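Local structure of periplasmic beta-glucosidase (Pseudomonas aeruginosa, 6R5T) at residues 580-585 against 668-673; 629-634 against 728-733; 635-640 against 691-696; 659-664 against 712-717. The protein probably hydrolyses terminal, non-reducing beta-D-glucosyl residues in the periplasm with release of beta-D-glucose. The protein carries 1 engineered substitution. All blocks are in the same frame, centred on the assembly; numbering follows the deposited sequence. Where two conformers were deposited one is given.

In the fold
From the N-terminal side, the loop segment 580-585 of contact 1 waits until 668-673 to find its partner, so contact 1 crosses the three others. Contact 2 opens at 629-634 and is closed by the last residues, 728-733; its loop encloses both contact 3 (635-640 to 691-696) and contact 4 (659-664 to 712-717), which cross each other. Contact 3 lies in the three-stranded antiparallel sheet of the C-terminal fibronectin type III-like region, contacts 2 and 4 in the facing five-stranded mixed sheet. L693 against V716 and L659, and L637 against F730, join the two sheets. Contact 1 ties this region to the glycosyl hydrolase C-terminal domain through H580-V670; salt bridge R668-D661 links it to contact 4.

Contact 1 of 4, residues 580-585 against 668-673; sequences HLNTGR and RPVKEL
The carbonyl oxygen H580 O is gripped twice: by one conventional hydrogen bond from V670 N at 3.0 Å, nearly along the C=O axis and almost straight (165°), and by a CA-H...O contact from P669 CA at 3.3 Å. The imidazole folds forward over the next peptide. Its CG sits between the backbone N and the carbonyl carbon (chi1 59°), and ND1, as donor, reaches L581 O at 3.1 Å with the oxygen in the ring plane. That bond fixes the ring's rotation, and one face receives V670 CG2, a CH-pi contact at 4.1 Å from the ring centroid. The other branch, V670 CG1, meets N582 OD1 at 3.6 Å, so the valine spans histidine and asparagine. On the proline flank, L581 CD2 lies 3.6 Å from P669 N and 4.1 Å from P669 CD. A water accepts from N582 N and donates to R668 O, a second polar link between the backbones. The amide ND2 of N582 is bonded to K264 O of the second subunit. R585 makes salt bridges to E261 and E486 of that subunit, and E486 belongs to the sugar pocket. The arrangement is a loop-to-loop junction between the glycosyl hydrolase C-terminal domain and the fibronectin type III-like domain of a family 3 enzyme, placed beside the dimer partner's glycan site.

Contact 2 of 4, residues 629-634 against 728-733; sequences ERLARG and RSFTLL
L631 and F730 lie side by side and point the same way, with L631 CD2 3.9 Å from F730 CE2. L631 carries CG anti to the backbone N (chi1 -177°), whereas CG of F730 stands between backbone N and carbonyl carbon (chi1 71°), which turns the ring alongside the leucine. L732 crosses L631 obliquely and brings CD1 within 4.1 Å of L631 CD2. This face is buried: L631 and F730 also pack on L637 of the neighbouring sheet, and L732 on F714. R630 and T731 occupy the opposite face of the strand pair, where the bent R630 side chain crosses L733 at about a right angle, R630 NE 4.0 Å from L733 CD2. R633, bent at chi2 (-93°), swings its guanidinium across L732, whose CD2 sits 3.9 Å above the plane, over its centre. From there NE reaches L733 O in a weak bond of 3.2 Å, while NH1 is held more firmly by a salt bridge to E695 and a hydrogen bond to A709 O. Between the two faces the short strand 630-631 runs parallel to strand 725-732. T731 N donates to E629 O (2.9 Å), L631 N to T731 O (2.8 Å), and L733 N to L631 O (2.9 Å). The chain's last residues are therefore secured by backbone bonds over an apolar layer, and the positive charge of R633 beside residue 733 would probably stabilise the negative charge of the C-terminus.

Contact 3 of 4, residues 635-640 against 691-696; sequences ATLEAR and FRLGEA
This is a regular antiparallel strand pairing, strand 636-645 with strand 686-694, in the three-stranded sheet of the fibronectin type III-like region. Two hydrogen-bonded pairs carry it. L637 N donates to L693 O at 2.7 Å with a nearly straight bond (175°), and L693 N returns to L637 O at 2.8 Å. A639 and F691 repeat the exchange, A639 N to F691 O at 2.9 Å and F691 N to A639 O at 2.8 Å. Between them sits the non-hydrogen-bonded pair E638 and R692. The leucines L637 and L693 lie side by side, pointing the same way, CD2 to CD1 at 4.0 Å. With A639 and F691 they form the face turned to the second sheet, where L657 packs on A639, F691 and L693. On the opposite face T636 lays CG2 across R692 at about a right angle, 3.6 Å from NE. There too R640 NH2 grips E638 OE1 at 2.8 Å, with the oxygen in the guanidinium plane, and R640 NH1 is paired with E688. Beyond T636 and G694, a water donates to A635 O and accepts from E695 N, bridging the two segments. The chemistry is amphipathic: a buried aliphatic and aromatic face, and an outer face where R640 is paired with E638 along its strand and E688 across, while E638 and R692 probably attract each other without contact.

Contact 4 of 4, residues 659-664 against 712-717; sequences LQDPVA and GEFKVF. With MG (magnesium ion), chain F.
In the fibronectin type III-like domain, strand 651-660 pairs antiparallel with strand 712-719 and then turns into a loop that binds magnesium. Backbone bonding is confined to the pair Q660 and K715: Q660 N donates to K715 O at 2.8 Å and K715 N to Q660 O at 2.9 Å, both in the carbonyl plane. Metal binding follows directly. The ion is octahedral, with D661 OD1 at 2.1 Å and V663 O at 2.0 Å in adjacent positions and four waters completing the shell. Segment 712-717 joins in only through the second shell: E713 O accepts from one metal-bound water, which itself accepts from V663 N, and weakly from a second. D661 reaches the ion with CG anti to the backbone N (chi1 -179°), and its OD2 is held by a salt bridge to R668 and by a metal-bound water, so the carboxylate is fixed at both oxygens. Its acidity is probably raised by the cation and the arginine. Among packing contacts, D661 CG lies 3.5 Å from F714 CE2, the carboxylate and ring planes 39° apart. The P662 ring crosses the extended E713 side chain at about a right angle, CG nearest OE1; E713 OE2 is bonded to S729. L659 CD2 meets V716 CG2 at 3.6 Å on the buried face, and Q660 CB touches F717 at the ring edge, while K671 makes a cation-pi contact with that ring. On the face carrying Q660 and K715, a water donates to Q660 OE1 at 2.5 Å and accepts from K715 NZ at 3.1 Å.

Contact 1 of 4, residues 580-585 against 668-673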
# COMPACT_ATOMS: atom_id res chain seq x y z
N HIS A 580 -9.76 10.51 -1.33
CA HIS A 580 -8.39 10.67 -0.81
C HIS A 580 -8.21 12.04 -0.19
O HIS A 580 -9.01 12.96 -0.39
CB HIS A 580 -7.39 10.39 -1.94
CG HIS A 580 -7.53 11.29 -3.13
ND1 HIS A 580 -7.06 12.60 -3.14
CD2 HIS A 580 -8.19 11.13 -4.30
CE1 HIS A 580 -7.36 13.15 -4.31
NE2 HIS A 580 -8.06 12.32 -5.00
N LEU A 581 -7.11 12.19 0.51
CA LEU A 581 -6.76 13.51 1.13
C LEU A 581 -6.02 14.38 0.11
O LEU A 581 -5.42 13.88 -0.90
CB LEU A 581 -5.93 13.29 2.39
CG LEU A 581 -6.53 12.40 3.47
CD1 LEU A 581 -5.70 12.44 4.73
CD2 LEU A 581 -7.98 12.74 3.77
N ASN A 582 -6.03 15.69 0.34
CA ASN A 582 -5.50 16.63 -0.66
C ASN A 582 -3.96 16.58 -0.70
O ASN A 582 -3.41 16.83 -1.73
CB ASN A 582 -6.05 18.04 -0.38
CG ASN A 582 -6.01 18.93 -1.60
OD1 ASN A 582 -6.27 18.45 -2.71
ND2 ASN A 582 -5.67 20.20 -1.37
N THR A 583 -3.34 16.35 0.42
CA THR A 583 -1.91 16.58 0.71
C THR A 583 -1.63 18.10 0.72
O THR A 583 -2.53 18.90 0.45
CB THR A 583 -0.94 15.87 -0.27
OG1 THR A 583 -0.77 16.67 -1.44
CG2 THR A 583 -1.41 14.48 -0.61
N GLY A 584 -0.40 18.45 1.09
CA GLY A 584 0.08 19.84 1.05
C GLY A 584 0.43 20.29 -0.34
O GLY A 584 0.59 21.48 -0.56
N ARG A 585 0.57 19.35 -1.27
CA ARG A 585 1.09 19.60 -2.64
C ARG A 585 0.27 18.76 -3.60
O ARG A 585 0.78 17.85 -4.25
CB ARG A 585 2.59 19.29 -2.74
CG ARG A 585 3.43 20.23 -1.89
CD ARG A 585 4.90 19.89 -1.95
NE ARG A 585 5.62 20.80 -1.10
CZ ARG A 585 6.94 20.98 -1.09
NH1 ARG A 585 7.70 20.31 -1.94
NH2 ARG A 585 7.49 21.81 -0.23
N ARG A 668 -9.44 16.22 5.87
CA ARG A 668 -10.61 15.43 5.42
C ARG A 668 -10.53 15.26 3.90
O ARG A 668 -9.91 16.03 3.18
CB ARG A 668 -11.90 16.06 5.93
CG ARG A 668 -11.93 16.01 7.46
CD ARG A 668 -13.28 16.10 8.09
NE ARG A 668 -14.17 15.08 7.56
CZ ARG A 668 -15.49 15.18 7.50
NH1 ARG A 668 -16.15 16.27 7.92
NH2 ARG A 668 -16.18 14.16 7.03
N PRO A 669 -11.20 14.23 3.39
CA PRO A 669 -11.14 13.93 1.98
C PRO A 669 -11.59 15.07 1.08
O PRO A 669 -12.40 15.93 1.43
CB PRO A 669 -12.01 12.71 1.80
CG PRO A 669 -12.04 12.08 3.16
CD PRO A 669 -11.99 13.23 4.14
N VAL A 670 -11.07 15.06 -0.13
CA VAL A 670 -11.42 16.10 -1.12
C VAL A 670 -12.92 16.02 -1.48
O VAL A 670 -13.52 17.08 -1.75
CB VAL A 670 -10.54 16.01 -2.37
CG1 VAL A 670 -9.09 16.28 -1.99
CG2 VAL A 670 -10.71 14.67 -3.07
N LYS A 671 -13.50 14.82 -1.40
CA LYS A 671 -14.94 14.59 -1.59
C LYS A 671 -15.33 13.34 -0.82
O LYS A 671 -14.50 12.39 -0.77
CB LYS A 671 -15.27 14.17 -3.04
CG LYS A 671 -15.17 15.30 -4.00
CD LYS A 671 -15.76 14.98 -5.30
CE LYS A 671 -15.83 16.22 -6.15
NZ LYS A 671 -14.51 16.85 -6.33
N GLU A 672 -16.56 13.28 -0.34
CA GLU A 672 -17.08 12.06 0.29
C GLU A 672 -18.54 11.89 -0.18
O GLU A 672 -19.30 12.86 -0.06
CB GLU A 672 -17.06 12.14 1.81
CG GLU A 672 -15.66 12.17 2.41
CD GLU A 672 -15.63 11.99 3.92
OE1 GLU A 672 -16.03 12.96 4.59
OE2 GLU A 672 -15.20 10.90 4.44
N LEU A 673 -18.91 10.76 -0.75
CA LEU A 673 -20.31 10.55 -1.17
C LEU A 673 -21.25 10.70 0.03
O LEU A 673 -21.00 10.04 1.07
CB LEU A 673 -20.47 9.18 -1.79
CG LEU A 673 -21.81 8.89 -2.43
CD1 LEU A 673 -21.99 9.67 -3.71
CD2 LEU A 673 -21.91 7.42 -2.72
O HOH W 1 -7.41 16.74 2.56

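Contact 2 of 4, residues 629-634 against 728-733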
# COMPACT_ATOMS: atom_id res chain seq x y z
N GLU A 629 -27.70 29.41 3.02
CA GLU A 629 -26.24 29.61 3.10
C GLU A 629 -25.74 29.22 4.48
O GLU A 629 -24.54 29.10 4.62
CB GLU A 629 -25.92 31.07 2.77
CG GLU A 629 -26.06 31.37 1.28
CD GLU A 629 -25.45 32.68 0.81
OE1 GLU A 629 -24.38 33.09 1.35
OE2 GLU A 629 -26.03 33.28 -0.13
N ARG A 630 -26.65 29.05 5.45
CA ARG A 630 -26.30 28.77 6.85
C ARG A 630 -27.16 27.62 7.32
O ARG A 630 -28.32 27.52 6.89
CB ARG A 630 -26.53 30.04 7.66
CG ARG A 630 -25.53 31.13 7.33
CD ARG A 630 -26.03 32.48 7.79
NE ARG A 630 -25.22 32.90 8.91
CZ ARG A 630 -25.61 33.67 9.91
NH1 ARG A 630 -24.75 33.94 10.88
NH2 ARG A 630 -26.85 34.15 9.96
N LEU A 631 -26.57 26.73 8.10
CA LEU A 631 -27.27 25.57 8.67
C LEU A 631 -27.13 25.61 10.19
O LEU A 631 -26.02 25.55 10.73
CB LEU A 631 -26.72 24.26 8.10
CG LEU A 631 -27.42 22.99 8.58
CD1 LEU A 631 -28.87 22.99 8.15
CD2 LEU A 631 -26.70 21.73 8.07
N ALA A 632 -28.25 25.75 10.88
CA ALA A 632 -28.26 25.61 12.34
C ALA A 632 -28.15 24.14 12.74
O ALA A 632 -28.68 23.23 12.06
CB ALA A 632 -29.51 26.27 12.88
N ARG A 633 -27.55 23.88 13.89
CA ARG A 633 -27.57 22.54 14.52
C ARG A 633 -29.03 22.12 14.76
O ARG A 633 -29.81 22.96 15.23
CB ARG A 633 -26.85 22.53 15.87
CG ARG A 633 -25.45 23.12 15.85
CD ARG A 633 -24.43 22.03 15.63
NE ARG A 633 -23.09 22.60 15.59
CZ ARG A 633 -21.98 21.90 15.43
NH1 ARG A 633 -22.05 20.58 15.33
NH2 ARG A 633 -20.80 22.51 15.35
N GLY A 634 -29.34 20.87 14.47
CA GLY A 634 -30.69 20.30 14.56
C GLY A 634 -31.48 20.48 13.28
O GLY A 634 -32.47 19.75 13.13
N ARG A 728 -21.47 24.21 -4.45
CA ARG A 728 -21.92 25.41 -3.69
C ARG A 728 -21.59 25.19 -2.23
O ARG A 728 -21.53 24.03 -1.78
CB ARG A 728 -23.43 25.57 -3.79
CG ARG A 728 -23.93 25.76 -5.21
CD ARG A 728 -23.44 27.04 -5.79
NE ARG A 728 -24.38 28.10 -5.53
CZ ARG A 728 -24.21 29.36 -5.97
NH1 ARG A 728 -25.12 30.29 -5.72
NH2 ARG A 728 -23.11 29.68 -6.64
N SER A 729 -21.41 26.28 -1.50
CA SER A 729 -21.00 26.19 -0.09
C SER A 729 -22.12 26.62 0.86
O SER A 729 -22.93 27.45 0.49
CB SER A 729 -19.76 26.98 0.17
OG SER A 729 -18.69 26.37 -0.55
N PHE A 730 -22.09 26.06 2.05
CA PHE A 730 -22.88 26.61 3.17
C PHE A 730 -21.99 26.63 4.40
O PHE A 730 -20.92 26.03 4.44
CB PHE A 730 -24.16 25.83 3.38
CG PHE A 730 -23.97 24.45 3.94
CD1 PHE A 730 -23.75 23.38 3.08
CD2 PHE A 730 -24.02 24.20 5.30
CE1 PHE A 730 -23.57 22.11 3.58
CE2 PHE A 730 -23.83 22.92 5.79
CZ PHE A 730 -23.61 21.88 4.92
N THR A 731 -22.45 27.32 5.43
CA THR A 731 -21.76 27.38 6.71
C THR A 731 -22.61 26.71 7.79
O THR A 731 -23.78 27.04 7.94
CB THR A 731 -21.49 28.83 7.10
OG1 THR A 731 -20.66 29.43 6.11
CG2 THR A 731 -20.79 28.93 8.43
N LEU A 732 -22.02 25.75 8.50
CA LEU A 732 -22.63 25.17 9.71
C LEU A 732 -22.33 26.13 10.85
O LEU A 732 -21.15 26.50 11.06
CB LEU A 732 -22.01 23.80 10.01
CG LEU A 732 -22.56 23.07 11.22
CD1 LEU A 732 -24.02 22.69 10.99
CD2 LEU A 732 -21.73 21.83 11.51
N LEU A 733 -23.37 26.48 11.61
CA LEU A 733 -23.25 27.41 12.77
C LEU A 733 -22.79 26.67 14.05
O LEU A 733 -23.07 25.46 14.10
CB LEU A 733 -24.60 28.09 12.97
CG LEU A 733 -25.11 28.87 11.76
CD1 LEU A 733 -26.54 29.39 11.94
CD2 LEU A 733 -24.16 29.99 11.40

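Contact 3 of 4, residues 635-640 against 691-696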
# COMPACT_ATOMS: atom_id res chain seq x y z
N ALA A 635 -31.04 21.30 12.32
CA ALA A 635 -31.80 21.56 11.08
C ALA A 635 -31.25 20.69 9.95
O ALA A 635 -30.16 20.13 10.07
CB ALA A 635 -31.75 23.02 10.73
N THR A 636 -32.03 20.62 8.89
CA THR A 636 -31.72 19.96 7.60
C THR A 636 -31.62 21.04 6.55
O THR A 636 -32.31 22.08 6.61
CB THR A 636 -32.78 18.90 7.27
OG1 THR A 636 -32.56 17.86 8.21
CG2 THR A 636 -32.66 18.28 5.90
N LEU A 637 -30.74 20.78 5.60
CA LEU A 637 -30.49 21.59 4.40
C LEU A 637 -31.00 20.77 3.22
O LEU A 637 -30.89 19.51 3.27
CB LEU A 637 -28.96 21.79 4.34
CG LEU A 637 -28.45 22.73 3.27
CD1 LEU A 637 -28.01 24.03 3.90
CD2 LEU A 637 -27.30 22.11 2.49
N GLU A 638 -31.52 21.45 2.20
CA GLU A 638 -31.81 20.81 0.88
C GLU A 638 -30.83 21.31 -0.18
O GLU A 638 -30.58 22.52 -0.28
CB GLU A 638 -33.27 21.05 0.48
CG GLU A 638 -34.27 20.39 1.41
CD GLU A 638 -35.71 20.69 1.05
OE1 GLU A 638 -35.95 21.61 0.22
OE2 GLU A 638 -36.60 19.98 1.58
N ALA A 639 -30.39 20.39 -1.04
CA ALA A 639 -29.59 20.65 -2.24
C ALA A 639 -30.46 20.22 -3.41
O ALA A 639 -30.87 19.03 -3.45
CB ALA A 639 -28.30 19.89 -2.17
N ARG A 640 -30.77 21.17 -4.28
CA ARG A 640 -31.67 20.88 -5.41
C ARG A 640 -30.97 21.03 -6.74
O ARG A 640 -30.23 22.01 -6.98
CB ARG A 640 -32.89 21.80 -5.39
CG ARG A 640 -33.85 21.50 -4.26
CD ARG A 640 -35.12 22.33 -4.36
NE ARG A 640 -35.90 22.10 -3.14
CZ ARG A 640 -37.18 21.77 -3.09
NH1 ARG A 640 -37.91 21.69 -4.20
NH2 ARG A 640 -37.75 21.56 -1.92
N PHE A 691 -31.88 16.56 -2.46
CA PHE A 691 -31.08 15.87 -1.45
C PHE A 691 -31.29 16.59 -0.14
O PHE A 691 -31.21 17.82 -0.12
CB PHE A 691 -29.61 15.89 -1.85
CG PHE A 691 -29.30 15.13 -3.10
CD1 PHE A 691 -29.25 13.75 -3.07
CD2 PHE A 691 -29.02 15.76 -4.29
CE1 PHE A 691 -28.93 13.02 -4.20
CE2 PHE A 691 -28.68 15.03 -5.42
CZ PHE A 691 -28.64 13.66 -5.37
N ARG A 692 -31.36 15.81 0.92
CA ARG A 692 -31.38 16.32 2.30
C ARG A 692 -30.01 16.07 2.94
O ARG A 692 -29.43 14.98 2.75
CB ARG A 692 -32.48 15.62 3.09
CG ARG A 692 -33.88 16.09 2.74
CD ARG A 692 -34.95 15.50 3.66
NE ARG A 692 -34.52 15.37 5.05
CZ ARG A 692 -35.31 15.30 6.10
NH1 ARG A 692 -36.62 15.36 5.95
NH2 ARG A 692 -34.81 15.18 7.32
N LEU A 693 -29.49 17.11 3.60
CA LEU A 693 -28.25 17.02 4.38
C LEU A 693 -28.51 17.55 5.78
O LEU A 693 -29.13 18.62 5.92
CB LEU A 693 -27.18 17.89 3.70
CG LEU A 693 -26.67 17.35 2.36
CD1 LEU A 693 -25.84 18.43 1.65
CD2 LEU A 693 -25.88 16.08 2.60
N GLY A 694 -28.04 16.82 6.78
CA GLY A 694 -28.03 17.30 8.16
C GLY A 694 -26.67 17.13 8.79
O GLY A 694 -25.68 16.69 8.10
N GLU A 695 -26.57 17.49 10.06
CA GLU A 695 -25.30 17.40 10.81
C GLU A 695 -24.72 15.99 10.73
O GLU A 695 -23.51 15.87 10.71
CB GLU A 695 -25.58 17.84 12.24
CG GLU A 695 -24.34 18.08 13.05
CD GLU A 695 -24.66 18.38 14.50
OE1 GLU A 695 -25.85 18.52 14.83
OE2 GLU A 695 -23.70 18.46 15.29
N ALA A 696 -25.54 14.94 10.69
CA ALA A 696 -25.05 13.54 10.68
C ALA A 696 -24.16 13.30 9.45
O ALA A 696 -23.18 12.53 9.54
CB ALA A 696 -26.23 12.60 10.68
O HOH W 2 -29.03 17.76 11.35

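Contact 4 of 4, residues 659-664 against 712-717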
# COMPACT_ATOMS: atom_id res chain seq x y z
N LEU A 659 -19.73 15.67 -0.35
CA LEU A 659 -19.42 16.78 0.58
C LEU A 659 -17.92 16.90 0.77
O LEU A 659 -17.23 15.87 0.85
CB LEU A 659 -20.05 16.49 1.95
CG LEU A 659 -21.54 16.76 2.05
CD1 LEU A 659 -22.03 16.59 3.47
CD2 LEU A 659 -21.88 18.16 1.58
N GLN A 660 -17.46 18.13 0.92
CA GLN A 660 -16.10 18.36 1.41
C GLN A 660 -16.19 19.25 2.65
O GLN A 660 -17.00 20.22 2.65
CB GLN A 660 -15.19 19.02 0.37
CG GLN A 660 -13.76 19.21 0.86
CD GLN A 660 -12.91 19.98 -0.12
OE1 GLN A 660 -13.43 20.56 -1.08
NE2 GLN A 660 -11.59 19.98 0.08
N ASP A 661 -15.35 18.96 3.63
CA ASP A 661 -15.17 19.81 4.83
C ASP A 661 -13.78 20.41 4.74
O ASP A 661 -12.81 19.75 5.12
CB ASP A 661 -15.33 18.94 6.06
CG ASP A 661 -15.20 19.68 7.38
OD1 ASP A 661 -14.95 20.92 7.33
OD2 ASP A 661 -15.29 19.01 8.43
N PRO A 662 -13.63 21.58 4.08
CA PRO A 662 -12.30 22.04 3.70
C PRO A 662 -11.40 22.51 4.84
O PRO A 662 -10.20 22.71 4.57
CB PRO A 662 -12.60 23.17 2.72
CG PRO A 662 -13.94 23.70 3.20
CD PRO A 662 -14.70 22.44 3.55
N VAL A 663 -11.95 22.75 6.04
CA VAL A 663 -11.12 23.16 7.19
C VAL A 663 -11.58 22.32 8.37
O VAL A 663 -12.75 22.37 8.74
CB VAL A 663 -11.25 24.66 7.52
CG1 VAL A 663 -10.43 24.96 8.78
CG2 VAL A 663 -10.85 25.53 6.35
N ALA A 664 -10.71 21.52 8.92
CA ALA A 664 -11.09 20.60 9.99
C ALA A 664 -9.89 20.29 10.87
O ALA A 664 -8.76 20.58 10.48
CB ALA A 664 -11.72 19.34 9.44
N GLY A 712 -18.26 25.90 10.45
CA GLY A 712 -17.48 26.35 9.29
C GLY A 712 -18.08 25.92 7.97
O GLY A 712 -19.23 25.44 7.90
N GLU A 713 -17.28 26.10 6.93
CA GLU A 713 -17.72 25.89 5.56
C GLU A 713 -17.88 24.39 5.29
O GLU A 713 -17.02 23.59 5.71
CB GLU A 713 -16.70 26.45 4.57
CG GLU A 713 -17.17 26.37 3.13
CD GLU A 713 -16.16 26.89 2.12
OE1 GLU A 713 -15.01 27.20 2.56
OE2 GLU A 713 -16.52 27.02 0.93
N PHE A 714 -18.90 24.04 4.53
CA PHE A 714 -18.98 22.74 3.81
C PHE A 714 -19.24 23.03 2.36
O PHE A 714 -20.02 23.95 2.04
CB PHE A 714 -20.07 21.87 4.40
CG PHE A 714 -19.74 21.38 5.77
CD1 PHE A 714 -20.03 22.15 6.88
CD2 PHE A 714 -19.08 20.18 5.96
CE1 PHE A 714 -19.68 21.71 8.14
CE2 PHE A 714 -18.69 19.76 7.23
CZ PHE A 714 -19.01 20.52 8.32
N LYS A 715 -18.64 22.24 1.48
CA LYS A 715 -18.85 22.36 0.04
C LYS A 715 -19.68 21.16 -0.37
O LYS A 715 -19.36 20.01 0.02
CB LYS A 715 -17.53 22.38 -0.75
CG LYS A 715 -16.62 23.54 -0.42
CD LYS A 715 -15.38 23.59 -1.31
CE LYS A 715 -14.94 25.03 -1.46
NZ LYS A 715 -13.68 25.14 -2.24
N VAL A 716 -20.72 21.42 -1.13
CA VAL A 716 -21.67 20.42 -1.65
C VAL A 716 -21.42 20.32 -3.14
O VAL A 716 -21.49 21.33 -3.84
CB VAL A 716 -23.14 20.83 -1.36
CG1 VAL A 716 -24.06 19.77 -1.92
CG2 VAL A 716 -23.38 21.03 0.12
N PHE A 717 -21.07 19.13 -3.62
CA PHE A 717 -20.79 18.87 -5.05
C PHE A 717 -21.86 17.95 -5.61
O PHE A 717 -22.26 16.99 -4.92
CB PHE A 717 -19.48 18.14 -5.28
CG PHE A 717 -18.27 18.82 -4.74
CD1 PHE A 717 -17.98 18.71 -3.40
CD2 PHE A 717 -17.41 19.50 -5.58
CE1 PHE A 717 -16.82 19.28 -2.93
CE2 PHE A 717 -16.28 20.11 -5.09
CZ PHE A 717 -16.01 20.03 -3.75
MG MG F . -14.76 22.43 8.78
O HOH W 3 -12.60 22.29 -2.64
O HOH W 4 -14.72 20.84 10.20
O HOH W 5 -14.77 23.74 7.14
O HOH W 6 -16.83 22.72 9.00
O HOH W 7 -14.51 23.99 10.22